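Pheromone cOB1/lipoprotein, YaeC family (Enterococcus faecalis, PDB 4EF1) probably binds methionine as the substrate-capturing lipoprotein of an uptake system, and its precursor is also the source of the pheromone cOB1. Local coordinates at residues V5-A10 with K32-T37; E17-V22 with K222-K227; L43-L48 with Y73-A78. All coordinates share one frame; numbering follows the deposited sequence.

Interaction 1: V5-A10 with K32-T37; sequences VLKVGA and KLEVTT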
loop_
_atom_site.group_PDB
_atom_site.type_symbol
_atom_site.label_atom_id
_atom_site.label_comp_id
_atom_site.label_asym_id
_atom_site.label_seq_id
_atom_site.Cartn_x
_atom_site.Cartn_y
_atom_site.Cartn_z
ATOM N N VAL A 5 12.672 -20.216 -13.268
ATOM C CA VAL A 5 12.114 -18.871 -13.492
ATOM C C VAL A 5 10.969 -18.573 -12.494
ATOM O O VAL A 5 10.160 -19.449 -12.193
ATOM C CB VAL A 5 11.608 -18.681 -14.938
ATOM C CG1 VAL A 5 11.141 -17.242 -15.204
ATOM C CG2 VAL A 5 12.646 -19.097 -15.950
ATOM N N LEU A 6 10.928 -17.358 -11.956
ATOM C CA LEU A 6 9.818 -16.913 -11.089
ATOM C C LEU A 6 9.455 -15.516 -11.559
ATOM O O LEU A 6 10.261 -14.576 -11.454
ATOM C CB LEU A 6 10.178 -16.937 -9.600
ATOM C CG LEU A 6 9.024 -16.605 -8.619
ATOM C CD1 LEU A 6 7.901 -17.624 -8.661
ATOM C CD2 LEU A 6 9.553 -16.482 -7.204
ATOM N N LYS A 7 8.271 -15.391 -12.148
ATOM C CA LYS A 7 7.802 -14.104 -12.683
ATOM C C LYS A 7 6.945 -13.393 -11.660
ATOM O O LYS A 7 5.860 -13.904 -11.317
ATOM C CB LYS A 7 7.006 -14.296 -13.971
ATOM C CG LYS A 7 7.849 -14.462 -15.224
ATOM C CD LYS A 7 6.980 -14.584 -16.475
ATOM C CE LYS A 7 7.837 -14.654 -17.726
ATOM N NZ LYS A 7 7.218 -15.476 -18.798
ATOM N N VAL A 8 7.385 -12.219 -11.195
ATOM C CA VAL A 8 6.629 -11.464 -10.168
ATOM C C VAL A 8 6.121 -10.104 -10.701
ATOM O O VAL A 8 6.885 -9.322 -11.297
ATOM C CB VAL A 8 7.453 -11.291 -8.884
ATOM C CG1 VAL A 8 6.582 -10.717 -7.794
ATOM C CG2 VAL A 8 8.056 -12.642 -8.428
ATOM N N GLY A 9 4.832 -9.828 -10.543
ATOM C CA GLY A 9 4.264 -8.531 -10.950
ATOM C C GLY A 9 4.331 -7.597 -9.764
ATOM O O GLY A 9 4.091 -8.031 -8.621
ATOM N N ALA A 10 4.644 -6.322 -10.012
ATOM C CA ALA A 10 4.875 -5.369 -8.900
ATOM C C ALA A 10 4.594 -3.928 -9.270
ATOM O O ALA A 10 4.692 -3.577 -10.424
ATOM C CB ALA A 10 6.314 -5.481 -8.440
ATOM N N LYS A 32 15.735 -17.688 -11.156
ATOM C CA LYS A 32 15.810 -16.531 -12.054
ATOM C C LYS A 32 14.534 -15.690 -11.863
ATOM O O LYS A 32 13.438 -16.021 -12.357
ATOM C CB LYS A 32 15.953 -16.964 -13.509
ATOM C CG LYS A 32 16.078 -15.810 -14.492
ATOM C CD LYS A 32 16.257 -16.295 -15.936
ATOM C CE LYS A 32 16.613 -15.149 -16.883
ATOM N NZ LYS A 32 15.659 -14.002 -16.779
ATOM N N LEU A 33 14.696 -14.611 -11.122
ATOM C CA LEU A 33 13.619 -13.703 -10.823
ATOM C C LEU A 33 13.381 -12.767 -12.023
ATOM O O LEU A 33 14.326 -12.210 -12.601
ATOM C CB LEU A 33 13.962 -12.942 -9.547
ATOM C CG LEU A 33 12.927 -12.037 -8.978
ATOM C CD1 LEU A 33 11.682 -12.864 -8.626
ATOM C CD2 LEU A 33 13.515 -11.380 -7.754
ATOM N N GLU A 34 12.127 -12.651 -12.440
ATOM C CA GLU A 34 11.739 -11.754 -13.527
ATOM C C GLU A 34 10.589 -10.883 -13.047
ATOM O O GLU A 34 9.704 -11.348 -12.336
ATOM C CB GLU A 34 11.369 -12.553 -14.778
ATOM C CG GLU A 34 12.543 -13.356 -15.333
ATOM C CD GLU A 34 12.220 -14.144 -16.605
ATOM O OE1 GLU A 34 11.051 -14.131 -17.060
ATOM O OE2 GLU A 34 13.152 -14.800 -17.125
ATOM N N VAL A 35 10.637 -9.608 -13.396
ATOM C CA VAL A 35 9.712 -8.626 -12.852
ATOM C C VAL A 35 8.883 -7.983 -13.969
ATOM O O VAL A 35 9.434 -7.604 -15.008
ATOM C CB VAL A 35 10.481 -7.524 -12.111
ATOM C CG1 VAL A 35 9.525 -6.498 -11.528
ATOM C CG2 VAL A 35 11.334 -8.128 -11.028
ATOM N N THR A 36 7.577 -7.871 -13.747
ATOM C CA THR A 36 6.659 -7.153 -14.674
ATOM C C THR A 36 6.095 -6.027 -13.826
ATOM O O THR A 36 5.666 -6.298 -12.723
ATOM C CB THR A 36 5.545 -8.058 -15.190
ATOM O OG1 THR A 36 6.138 -9.111 -15.946
ATOM C CG2 THR A 36 4.566 -7.304 -16.109
ATOM N N THR A 37 6.163 -4.784 -14.315
ATOM C CA THR A 37 5.692 -3.604 -13.572
ATOM C C THR A 37 4.252 -3.264 -14.006
ATOM O O THR A 37 3.940 -3.328 -15.198
ATOM C CB THR A 37 6.674 -2.411 -13.786
ATOM O OG1 THR A 37 7.934 -2.711 -13.149
ATOM C CG2 THR A 37 6.122 -1.097 -13.237
#
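Five backbone hydrogen bonds join Val5-Ala10 to Lys32-Thr37 as parallel neighbours whose short axes pass 4.6 Å apart. On the first strand Leu6, Val8 and Ala10 do the bonding; on the second Lys32, Glu34 and Thr36 do. The tightest bond runs from Val8 N to Glu34 O (2.7 Å), almost straight at 172° and nearly along the C=O axis, whereas Leu6 N approaches Lys32 O from above the carbonyl plane. Ala10 N to Thr36 O is the most bent, at 145°.

On one face of the sheet Leu33, with CG anti to the backbone N (chi1 -174°), brings CD1 to within 3.6 Å of Val8 CG2, the two side chains crossing obliquely. On the other face Glu34 is the hub. Its CG stands anti to the carbonyl carbon and the chain runs extended, laying the carboxylate obliquely against Val5, with CD 3.6 Å from CG1. Lys7 lies alongside Glu34 and points the same way; its CE comes 3.3 Å from Glu34 OE1, yet NZ stays 4.4 Å from that oxygen, beyond a salt bridge. Lys32, extended until a final bend at chi4, makes the real ion pair: NZ reaches the anti lone pair of Glu34 OE2 at 2.7 Å.

Further out, Lys7 and Gly9 turn their backbone bonds to the neighbouring strand 55-60 and to Asp54 just before it, which places 4-10 inside the sheet while 31-37 forms its edge. Helix 12-28 packs Leu19 on Val8 and Val35, and helix 215-225 sets Leu220 on Leu6 and Val8. The contact thus closes a beta-alpha-beta crossover with an apolar face under helices and a charged face where two lysines probably stabilise the ionised carboxylate of Glu34.

Interaction 2: E17-V22 with K222-K227; sequences EILEHV and KVLRSK
Apolar side chains alone carry the contact between Glu17-Val22 and Lys222-Lys227, and Leu224 is its pivot. With CG anti to the carbonyl carbon (chi1 -71°), its CD2 branch reaches the facing helix and meets Ile18 CG2 at 3.3 Å, tighter than usual van der Waals contact. The two chains cross obliquely there. Val22 crosses Leu224 at about a right angle and meets the same methyl: both its CG1 and its CG2 rest against Leu224 CD2, each at 4.0 Å. Val22 and Val223 instead slide past each other in opposite directions, Val22 CB lying 3.9 Å from Val223 CG1. A looser touch joins Leu19 CD2 to Leu224 CD1.

The polar bonds stay local, at the turn that leads out of helix 215-225. Val223 O accepts from both Ser226 N and Ser226 OG, the hydroxyl at 2.7 Å in the carbonyl plane and on a lone pair. Ser226 is also the N-cap that opens helix 227-236.

That second helix adds Ile233 to Ile18 and Val229 to Val22, while Tyr57 of strand 55-60 touches Ile18 and Leu19. Helices packed against one another over one face of a sheet are characteristic of the alpha/beta lobes of periplasmic binding proteins.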
loop_
_atom_site.group_PDB
_atom_site.type_symbol
_atom_site.label_atom_id
_atom_site.label_comp_id
_atom_site.label_asym_id
_atom_site.label_seq_id
_atom_site.Cartn_x
_atom_site.Cartn_y
_atom_site.Cartn_z
ATOM N N GLU A 17 11.663 -2.152 -7.644
ATOM C CA GLU A 17 13.080 -1.816 -7.324
ATOM C C GLU A 17 13.661 -2.792 -6.241
ATOM O O GLU A 17 14.828 -3.206 -6.322
ATOM C CB GLU A 17 13.213 -0.345 -6.941
ATOM C CG GLU A 17 12.944 0.613 -8.107
ATOM C CD GLU A 17 13.373 2.047 -7.830
ATOM O OE1 GLU A 17 13.736 2.403 -6.686
ATOM O OE2 GLU A 17 13.350 2.837 -8.772
ATOM N N ILE A 18 12.807 -3.247 -5.322
ATOM C CA ILE A 18 13.205 -4.238 -4.299
ATOM C C ILE A 18 13.510 -5.561 -4.987
ATOM O O ILE A 18 14.581 -6.141 -4.772
ATOM C CB ILE A 18 12.105 -4.414 -3.212
ATOM C CG1 ILE A 18 12.100 -3.173 -2.303
ATOM C CG2 ILE A 18 12.343 -5.653 -2.358
ATOM C CD1 ILE A 18 10.960 -3.137 -1.275
ATOM N N LEU A 19 12.593 -5.987 -5.865
ATOM C CA LEU A 19 12.751 -7.204 -6.669
ATOM C C LEU A 19 14.035 -7.184 -7.527
ATOM O O LEU A 19 14.841 -8.141 -7.506
ATOM C CB LEU A 19 11.498 -7.481 -7.493
ATOM C CG LEU A 19 10.244 -7.814 -6.666
ATOM C CD1 LEU A 19 9.034 -7.905 -7.540
ATOM C CD2 LEU A 19 10.429 -9.105 -5.839
ATOM N N GLU A 20 14.246 -6.110 -8.269
ATOM C CA GLU A 20 15.487 -6.003 -9.047
ATOM C C GLU A 20 16.696 -6.186 -8.139
ATOM O O GLU A 20 17.647 -6.892 -8.504
ATOM C CB GLU A 20 15.603 -4.654 -9.797
ATOM C CG GLU A 20 14.613 -4.440 -10.948
ATOM C CD GLU A 20 14.748 -5.413 -12.116
ATOM O OE1 GLU A 20 15.861 -5.897 -12.396
ATOM O OE2 GLU A 20 13.696 -5.733 -12.741
ATOM N N HIS A 21 16.690 -5.514 -6.987
ATOM C CA HIS A 21 17.798 -5.565 -6.045
ATOM C C HIS A 21 18.145 -6.959 -5.568
ATOM O O HIS A 21 19.318 -7.273 -5.386
ATOM C CB HIS A 21 17.558 -4.599 -4.867
ATOM C CG HIS A 21 18.609 -4.689 -3.785
ATOM N ND1 HIS A 21 19.825 -4.150 -3.922
ATOM C CD2 HIS A 21 18.600 -5.318 -2.545
ATOM C CE1 HIS A 21 20.570 -4.421 -2.824
ATOM N NE2 HIS A 21 19.823 -5.118 -1.983
ATOM N N VAL A 22 17.146 -7.794 -5.335
ATOM C CA VAL A 22 17.391 -9.156 -4.831
ATOM C C VAL A 22 17.670 -10.214 -5.942
ATOM O O VAL A 22 17.965 -11.381 -5.620
ATOM C CB VAL A 22 16.243 -9.624 -3.874
ATOM C CG1 VAL A 22 16.083 -8.652 -2.682
ATOM C CG2 VAL A 22 14.926 -9.788 -4.601
ATOM N N LYS A 222 11.900 -15.393 1.926
ATOM C CA LYS A 222 12.959 -15.428 2.910
ATOM C C LYS A 222 14.025 -14.383 2.546
ATOM O O LYS A 222 14.507 -13.690 3.435
ATOM C CB LYS A 222 13.620 -16.805 3.025
ATOM C CG LYS A 222 14.680 -16.887 4.146
ATOM C CD LYS A 222 15.334 -18.254 4.181
ATOM C CE LYS A 222 16.325 -18.419 5.299
ATOM N NZ LYS A 222 16.885 -19.792 5.383
ATOM N N VAL A 223 14.365 -14.286 1.251
ATOM C CA VAL A 223 15.427 -13.333 0.795
ATOM C C VAL A 223 14.923 -11.913 1.014
ATOM O O VAL A 223 15.638 -11.065 1.597
ATOM C CB VAL A 223 15.833 -13.584 -0.665
ATOM C CG1 VAL A 223 16.605 -12.394 -1.216
ATOM C CG2 VAL A 223 16.605 -14.880 -0.788
ATOM N N LEU A 224 13.658 -11.666 0.685
ATOM C CA LEU A 224 13.044 -10.360 0.913
ATOM C C LEU A 224 12.984 -9.918 2.390
ATOM O O LEU A 224 13.037 -8.715 2.672
ATOM C CB LEU A 224 11.654 -10.292 0.293
ATOM C CG LEU A 224 11.549 -10.234 -1.209
ATOM C CD1 LEU A 224 10.084 -10.383 -1.592
ATOM C CD2 LEU A 224 12.195 -8.940 -1.751
ATOM N N ARG A 225 12.904 -10.878 3.314
ATOM C CA ARG A 225 12.936 -10.593 4.758
ATOM C C ARG A 225 14.321 -10.681 5.385
ATOM O O ARG A 225 14.486 -10.371 6.587
ATOM C CB ARG A 225 12.013 -11.571 5.495
ATOM C CG ARG A 225 10.563 -11.406 5.131
ATOM C CD ARG A 225 9.775 -12.530 5.745
ATOM N NE ARG A 225 8.346 -12.275 5.751
ATOM C CZ ARG A 225 7.411 -13.187 6.044
ATOM N NH1 ARG A 225 7.724 -14.455 6.343
ATOM N NH2 ARG A 225 6.130 -12.837 6.055
ATOM N N SER A 226 15.348 -11.083 4.623
ATOM C CA SER A 226 16.687 -11.250 5.224
ATOM C C SER A 226 17.233 -9.901 5.697
ATOM O O SER A 226 16.901 -8.883 5.095
ATOM C CB SER A 226 17.673 -11.880 4.241
ATOM O OG SER A 226 17.874 -11.024 3.118
ATOM N N LYS A 227 18.048 -9.924 6.743
ATOM C CA LYS A 227 18.548 -8.719 7.391
ATOM C C LYS A 227 19.227 -7.762 6.397
ATOM O O LYS A 227 18.947 -6.576 6.439
ATOM C CB LYS A 227 19.526 -9.070 8.532
ATOM C CG LYS A 227 20.146 -7.881 9.271
ATOM C CD LYS A 227 21.250 -8.308 10.213
ATOM C CE LYS A 227 21.891 -7.106 10.949
ATOM N NZ LYS A 227 20.936 -6.291 11.748
#

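Interaction 3: L43-L48 with Y73-A78; sequences LPNKAL and YDFVNA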
loop_
_atom_site.group_PDB
_atom_site.type_symbol
_atom_site.label_atom_id
_atom_site.label_comp_id
_atom_site.label_asym_id
_atom_site.label_seq_id
_atom_site.Cartn_x
_atom_site.Cartn_y
_atom_site.Cartn_z
ATOM N N LEU A 43 -4.856 -4.813 -12.453
ATOM C CA LEU A 43 -4.157 -5.672 -13.408
ATOM C C LEU A 43 -3.182 -6.709 -12.818
ATOM O O LEU A 43 -3.129 -7.820 -13.344
ATOM C CB LEU A 43 -3.492 -4.868 -14.533
ATOM C CG LEU A 43 -4.452 -4.199 -15.565
ATOM C CD1 LEU A 43 -3.616 -3.463 -16.617
ATOM C CD2 LEU A 43 -5.398 -5.177 -16.283
ATOM N N PRO A 44 -2.458 -6.376 -11.746
ATOM C CA PRO A 44 -1.593 -7.402 -11.104
ATOM C C PRO A 44 -2.334 -8.627 -10.573
ATOM O O PRO A 44 -1.783 -9.747 -10.601
ATOM C CB PRO A 44 -0.900 -6.660 -9.972
ATOM C CG PRO A 44 -1.177 -5.219 -10.180
ATOM C CD PRO A 44 -2.346 -5.060 -11.065
ATOM N N ASN A 45 -3.544 -8.421 -10.059
ATOM C CA ASN A 45 -4.395 -9.546 -9.692
ATOM C C ASN A 45 -4.965 -10.270 -10.907
ATOM O O ASN A 45 -4.965 -11.507 -10.908
ATOM C CB ASN A 45 -5.492 -9.140 -8.708
ATOM C CG ASN A 45 -4.981 -9.010 -7.265
ATOM O OD1 ASN A 45 -4.038 -9.684 -6.866
ATOM N ND2 ASN A 45 -5.660 -8.197 -6.461
ATOM N N LYS A 46 -5.440 -9.540 -11.934
ATOM C CA LYS A 46 -5.891 -10.177 -13.178
ATOM C C LYS A 46 -4.761 -11.025 -13.754
ATOM O O LYS A 46 -4.962 -12.181 -14.120
ATOM C CB LYS A 46 -6.372 -9.159 -14.234
ATOM C CG LYS A 46 -7.692 -8.459 -13.885
ATOM C CD LYS A 46 -8.303 -7.672 -15.051
ATOM C CE LYS A 46 -9.676 -7.110 -14.690
ATOM N NZ LYS A 46 -10.681 -8.162 -14.363
ATOM N N ALA A 47 -3.570 -10.448 -13.826
ATOM C CA ALA A 47 -2.381 -11.140 -14.356
ATOM C C ALA A 47 -1.996 -12.442 -13.600
ATOM O O ALA A 47 -1.559 -13.414 -14.200
ATOM C CB ALA A 47 -1.196 -10.168 -14.414
ATOM N N LEU A 48 -2.125 -12.427 -12.266
ATOM C CA LEU A 48 -1.852 -13.594 -11.442
ATOM C C LEU A 48 -2.867 -14.690 -11.712
ATOM O O LEU A 48 -2.509 -15.847 -11.899
ATOM C CB LEU A 48 -1.795 -13.224 -9.953
ATOM C CG LEU A 48 -1.594 -14.351 -8.931
ATOM C CD1 LEU A 48 -0.237 -15.011 -9.219
ATOM C CD2 LEU A 48 -1.655 -13.786 -7.515
ATOM N N TYR A 73 -11.220 -14.718 -6.808
ATOM C CA TYR A 73 -9.849 -15.138 -7.089
ATOM C C TYR A 73 -9.441 -16.239 -6.123
ATOM O O TYR A 73 -9.593 -16.072 -4.927
ATOM C CB TYR A 73 -8.865 -13.992 -6.908
ATOM C CG TYR A 73 -8.923 -12.865 -7.885
ATOM C CD1 TYR A 73 -9.055 -13.089 -9.251
ATOM C CD2 TYR A 73 -8.746 -11.559 -7.447
ATOM C CE1 TYR A 73 -9.069 -12.043 -10.146
ATOM C CE2 TYR A 73 -8.746 -10.508 -8.332
ATOM C CZ TYR A 73 -8.887 -10.764 -9.679
ATOM O OH TYR A 73 -8.904 -9.713 -10.509
ATOM N N ASP A 74 -8.875 -17.326 -6.644
ATOM C CA ASP A 74 -8.421 -18.458 -5.832
ATOM C C ASP A 74 -6.914 -18.261 -5.554
ATOM O O ASP A 74 -6.059 -18.936 -6.127
ATOM C CB ASP A 74 -8.750 -19.757 -6.582
ATOM C CG ASP A 74 -8.426 -21.012 -5.792
ATOM O OD1 ASP A 74 -8.425 -20.955 -4.545
ATOM O OD2 ASP A 74 -8.179 -22.067 -6.448
ATOM N N PHE A 75 -6.608 -17.302 -4.674
ATOM C CA PHE A 75 -5.246 -16.934 -4.309
ATOM C C PHE A 75 -4.958 -17.191 -2.832
ATOM O O PHE A 75 -5.864 -17.425 -2.039
ATOM C CB PHE A 75 -5.025 -15.433 -4.493
ATOM C CG PHE A 75 -5.218 -14.903 -5.888
ATOM C CD1 PHE A 75 -5.191 -15.717 -7.035
ATOM C CD2 PHE A 75 -5.324 -13.527 -6.058
ATOM C CE1 PHE A 75 -5.340 -15.162 -8.304
ATOM C CE2 PHE A 75 -5.496 -12.979 -7.328
ATOM C CZ PHE A 75 -5.486 -13.791 -8.448
ATOM N N VAL A 76 -3.680 -17.121 -2.477
ATOM C CA VAL A 76 -3.226 -17.224 -1.090
ATOM C C VAL A 76 -2.132 -16.169 -0.803
ATOM O O VAL A 76 -1.454 -15.672 -1.662
ATOM C CB VAL A 76 -2.719 -18.658 -0.698
ATOM C CG1 VAL A 76 -3.828 -19.671 -0.714
ATOM C CG2 VAL A 76 -1.569 -19.108 -1.598
ATOM N N ASN A 77 -2.035 -15.808 0.457
ATOM C CA ASN A 77 -1.021 -14.903 0.960
ATOM C C ASN A 77 0.245 -15.680 1.290
ATOM O O ASN A 77 0.268 -16.453 2.262
ATOM C CB ASN A 77 -1.590 -14.224 2.204
ATOM C CG ASN A 77 -0.623 -13.324 2.897
ATOM O OD1 ASN A 77 0.530 -13.089 2.458
ATOM N ND2 ASN A 77 -1.106 -12.764 3.997
ATOM N N ALA A 78 1.303 -15.439 0.516
ATOM C CA ALA A 78 2.604 -16.089 0.751
ATOM C C ALA A 78 3.475 -15.418 1.830
ATOM O O ALA A 78 4.532 -15.949 2.180
ATOM C CB ALA A 78 3.382 -16.176 -0.544
#
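Asn45 projects from helix 43-50 toward two aromatic rings, its CG anti to the carbonyl carbon (chi1 -79°). CB meets Tyr73 first, 3.5 Å from CE2, and the backbone O of Asn45 sits over a face of that ring. CG is near both rings, 4.0 Å from Phe75 CE2 and a little farther from Tyr73 CE2. At the tip OD1 comes 3.6 Å from Phe75 CE2, the amide plane turned 46° from the ring. This oxygen accepts hydrogen bonds from Gln59 NE2 and Asn56 ND2, which anchor the amide.

Phe75 is clamped in turn. Leu48, with CG anti to the backbone N, meets it tip to tip: CD2 stands 3.8 Å from the ring centroid, 3° off the normal, a CH-pi contact over the face. Tyr73 CB covers the opposite face 3.5 Å above the plane, and Asn45 O approaches the edge, 3.4 Å from CZ.

Gln59 lines the selenomethionine pocket, so Asn45 is a second-shell residue. Its OD1, in a buried residue and gripped by two hydrogen bonds, is consistent with a restrained orientation of the Gln59 amide, while the aromatic packing holds Asn45 itself in place.

In the fold
From the N terminus, interaction 1 closes the first loop: strand 4-10 leads through helix 12-28 to strand 31-37 and is paired with it. Interaction 2 starts on that connecting helix and ends some 200 residues later, at 222-227, so it crosses interaction 1 along the chain; the two touch in space, where helix 12-28 lies against both strands. Interaction 3 opens after interaction 1 has closed and is nested within the long loop of interaction 2. It joins helix 43-50 to strand 75-83 of the mixed sheet to which strands 4-10 and 31-37 also belong. Between them, the contacts bind the sheet's edge, the late helix 215-225 and the early helix 43-50 into one lobe beside the selenomethionine.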